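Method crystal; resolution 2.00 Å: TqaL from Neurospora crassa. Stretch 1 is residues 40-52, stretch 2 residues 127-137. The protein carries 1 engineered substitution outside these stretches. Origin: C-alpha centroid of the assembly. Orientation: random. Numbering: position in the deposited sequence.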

# COMPACT_ATOMS: atom_id res chain seq x y z
N ASP B 40 -0.94 10.43 11.00
CA ASP B 40 -1.58 9.23 10.47
C ASP B 40 -3.07 9.44 10.20
O ASP B 40 -3.63 8.77 9.32
CB ASP B 40 -1.38 8.08 11.45
CG ASP B 40 0.08 7.72 11.60
OD1 ASP B 40 0.79 7.85 10.59
OD2 ASP B 40 0.51 7.35 12.71
N MSE B 41 -3.73 10.33 10.94
CA MSE B 41 -5.13 10.62 10.65
C MSE B 41 -5.31 11.35 9.31
O MSE B 41 -6.27 11.07 8.61
CB MSE B 41 -5.78 11.44 11.77
CG MSE B 41 -5.85 10.68 13.07
SE MSE B 41 -7.25 9.33 13.02
CE MSE B 41 -8.51 10.15 11.81
N VAL B 42 -4.40 12.27 8.96
CA VAL B 42 -4.62 13.10 7.77
C VAL B 42 -4.86 12.27 6.52
O VAL B 42 -5.88 12.49 5.85
CB VAL B 42 -3.47 14.11 7.60
CG1 VAL B 42 -3.50 14.67 6.19
CG2 VAL B 42 -3.61 15.23 8.59
N PRO B 43 -4.02 11.29 6.16
CA PRO B 43 -4.31 10.52 4.94
C PRO B 43 -5.58 9.68 5.05
O PRO B 43 -6.25 9.47 4.03
CB PRO B 43 -3.06 9.65 4.75
CG PRO B 43 -2.43 9.60 6.07
CD PRO B 43 -2.74 10.87 6.76
N LEU B 44 -5.96 9.23 6.25
CA LEU B 44 -7.23 8.52 6.39
C LEU B 44 -8.40 9.44 6.09
O LEU B 44 -9.33 9.06 5.37
CB LEU B 44 -7.34 7.93 7.80
CG LEU B 44 -6.23 6.93 8.17
CD1 LEU B 44 -6.43 6.34 9.53
CD2 LEU B 44 -6.18 5.83 7.13
N LEU B 45 -8.39 10.65 6.66
CA LEU B 45 -9.51 11.57 6.42
C LEU B 45 -9.56 12.01 4.97
O LEU B 45 -10.65 12.11 4.38
CB LEU B 45 -9.40 12.78 7.35
CG LEU B 45 -9.51 12.51 8.86
CD1 LEU B 45 -9.73 13.81 9.64
CD2 LEU B 45 -10.61 11.53 9.16
N LEU B 46 -8.41 12.28 4.36
CA LEU B 46 -8.38 12.57 2.92
C LEU B 46 -8.99 11.43 2.13
O LEU B 46 -9.84 11.65 1.25
CB LEU B 46 -6.94 12.81 2.47
CG LEU B 46 -6.29 14.12 2.95
CD1 LEU B 46 -4.82 14.16 2.60
CD2 LEU B 46 -7.01 15.29 2.32
N GLY B 47 -8.59 10.19 2.43
CA GLY B 47 -9.13 9.05 1.72
C GLY B 47 -10.63 8.94 1.86
O GLY B 47 -11.30 8.46 0.94
N LEU B 48 -11.17 9.39 2.99
CA LEU B 48 -12.61 9.34 3.23
C LEU B 48 -13.35 10.47 2.54
O LEU B 48 -14.58 10.40 2.44
CB LEU B 48 -12.92 9.43 4.73
CG LEU B 48 -12.42 8.25 5.51
CD1 LEU B 48 -12.87 8.30 7.01
CD2 LEU B 48 -12.97 7.10 4.69
N GLY B 49 -12.66 11.51 2.10
CA GLY B 49 -13.35 12.61 1.46
C GLY B 49 -13.06 13.99 2.00
O GLY B 49 -13.61 14.97 1.49
N ALA B 50 -12.21 14.12 3.02
CA ALA B 50 -11.87 15.44 3.55
C ALA B 50 -11.10 16.24 2.50
O ALA B 50 -10.19 15.71 1.85
CB ALA B 50 -11.01 15.32 4.81
N THR B 51 -11.42 17.53 2.36
CA THR B 51 -10.64 18.38 1.49
C THR B 51 -9.56 19.09 2.30
O THR B 51 -9.71 19.31 3.51
CB THR B 51 -11.51 19.41 0.76
OG1 THR B 51 -12.00 20.39 1.69
CG2 THR B 51 -12.67 18.73 0.08
N ARG B 52 -8.45 19.41 1.64
CA ARG B 52 -7.38 20.10 2.35
C ARG B 52 -7.81 21.49 2.80
O ARG B 52 -7.32 21.99 3.82
CB ARG B 52 -6.14 20.20 1.49
CG ARG B 52 -5.72 18.87 0.94
CD ARG B 52 -4.23 18.65 1.09
NE ARG B 52 -3.77 17.65 0.14
CZ ARG B 52 -2.88 16.71 0.43
NH1 ARG B 52 -2.37 16.64 1.65
NH2 ARG B 52 -2.52 15.83 -0.51
N ASN B 127 -18.21 20.79 7.36
CA ASN B 127 -16.80 20.64 7.07
C ASN B 127 -16.52 19.17 6.75
O ASN B 127 -16.85 18.28 7.55
CB ASN B 127 -15.99 21.13 8.28
CG ASN B 127 -14.51 20.98 8.11
OD1 ASN B 127 -13.99 19.88 7.93
ND2 ASN B 127 -13.80 22.10 8.18
N THR B 128 -15.97 18.90 5.56
CA THR B 128 -15.79 17.51 5.13
C THR B 128 -14.76 16.75 5.96
O THR B 128 -14.77 15.51 5.96
CB THR B 128 -15.39 17.43 3.66
OG1 THR B 128 -14.12 18.09 3.48
CG2 THR B 128 -16.44 18.10 2.79
N ALA B 129 -13.84 17.45 6.62
CA ALA B 129 -12.92 16.78 7.54
C ALA B 129 -13.62 16.38 8.82
O ALA B 129 -13.46 15.25 9.30
CB ALA B 129 -11.70 17.66 7.85
N PHE B 130 -14.44 17.27 9.38
CA PHE B 130 -15.28 16.88 10.51
C PHE B 130 -16.16 15.69 10.14
O PHE B 130 -16.30 14.74 10.93
CB PHE B 130 -16.16 18.04 10.98
CG PHE B 130 -17.24 17.62 11.95
CD1 PHE B 130 -16.94 17.45 13.30
CD2 PHE B 130 -18.53 17.38 11.52
CE1 PHE B 130 -17.93 17.05 14.19
CE2 PHE B 130 -19.52 16.98 12.41
CZ PHE B 130 -19.22 16.82 13.75
N GLN B 131 -16.79 15.73 8.95
CA GLN B 131 -17.62 14.61 8.52
C GLN B 131 -16.80 13.33 8.41
O GLN B 131 -17.26 12.26 8.80
CB GLN B 131 -18.31 14.93 7.20
CG GLN B 131 -19.27 16.13 7.27
CD GLN B 131 -20.03 16.38 5.98
OE1 GLN B 131 -19.63 15.93 4.91
NE2 GLN B 131 -21.15 17.11 6.08
N ALA B 132 -15.59 13.43 7.88
CA ALA B 132 -14.73 12.25 7.81
C ALA B 132 -14.42 11.71 9.20
O ALA B 132 -14.34 10.49 9.39
CB ALA B 132 -13.43 12.59 7.07
N LEU B 133 -14.30 12.60 10.19
CA LEU B 133 -14.08 12.14 11.56
C LEU B 133 -15.25 11.31 12.06
O LEU B 133 -15.06 10.29 12.73
CB LEU B 133 -13.82 13.31 12.50
CG LEU B 133 -12.37 13.81 12.57
CD1 LEU B 133 -12.27 15.12 13.34
CD2 LEU B 133 -11.44 12.74 13.19
N LEU B 134 -16.49 11.74 11.77
CA LEU B 134 -17.65 10.96 12.16
C LEU B 134 -17.66 9.60 11.47
O LEU B 134 -17.94 8.58 12.11
CB LEU B 134 -18.94 11.72 11.84
CG LEU B 134 -19.39 12.85 12.78
CD1 LEU B 134 -20.55 13.58 12.14
CD2 LEU B 134 -19.78 12.30 14.15
N VAL B 135 -17.41 9.58 10.16
CA VAL B 135 -17.39 8.32 9.43
C VAL B 135 -16.32 7.41 10.02
O VAL B 135 -16.56 6.22 10.27
CB VAL B 135 -17.17 8.58 7.93
CG1 VAL B 135 -17.08 7.30 7.17
CG2 VAL B 135 -18.34 9.40 7.37
N PHE B 136 -15.12 7.95 10.26
CA PHE B 136 -14.03 7.19 10.87
C PHE B 136 -14.49 6.48 12.13
O PHE B 136 -14.29 5.27 12.29
CB PHE B 136 -12.87 8.14 11.17
CG PHE B 136 -11.74 7.53 12.01
CD1 PHE B 136 -10.69 6.86 11.39
CD2 PHE B 136 -11.69 7.73 13.38
CE1 PHE B 136 -9.62 6.36 12.14
CE2 PHE B 136 -10.63 7.25 14.13
CZ PHE B 136 -9.59 6.56 13.51
N LYS B 137 -15.11 7.22 13.05
CA LYS B 137 -15.52 6.63 14.32
C LYS B 137 -16.58 5.55 14.12
O LYS B 137 -16.50 4.48 14.73
CB LYS B 137 -16.04 7.72 15.27
CG LYS B 137 -16.47 7.15 16.62
CD LYS B 137 -16.84 8.21 17.67
CE LYS B 137 -16.96 7.53 19.05
NZ LYS B 137 -17.44 8.43 20.14

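The two helices cross nearly at right angles (97°), their axes 8.9 Å apart at closest approach, and the stretches bury 519 Å² between them. Asn 127 does not touch stretch 1; it caps its own helix, OD1 accepting from Phe 130 N at 3.0 Å and weakly from Ala 129 N at 2.8 Å. Thr 128 supplies the one hydrogen bond across the contact: Thr 51 N donates to Thr 128 OG1 at 3.0 Å and 158°, satisfying a backbone NH beyond the helix of stretch 1. Positive phi (128°) at Gly 49, where a CB would jam against the preceding carbonyl, makes the Schellman turn that leads there.

Small residues follow where the backbones come close. Ala 129 and Ala 50 have CA atoms 4.3 Å apart, and Ala 50 CB lies 3.6 Å from Ala 129 CA. Ala 132, pointing toward stretch 1, receives Leu 45 CD2 on its CB at 3.7 Å and Leu 48 CB at 4.0 Å.

Leu 133 has CA-to-CB directed away, yet its end returns: CG is 3.9 Å from Leu 45 CD1. Val 135 CG1 meets Leu 48 CD1 at 4.3 Å. Finally, the buried Phe 136 ring offers a face to selenomethionine Met 41, whose CE sits 3.9 Å from the ring centroid, 8° off the normal.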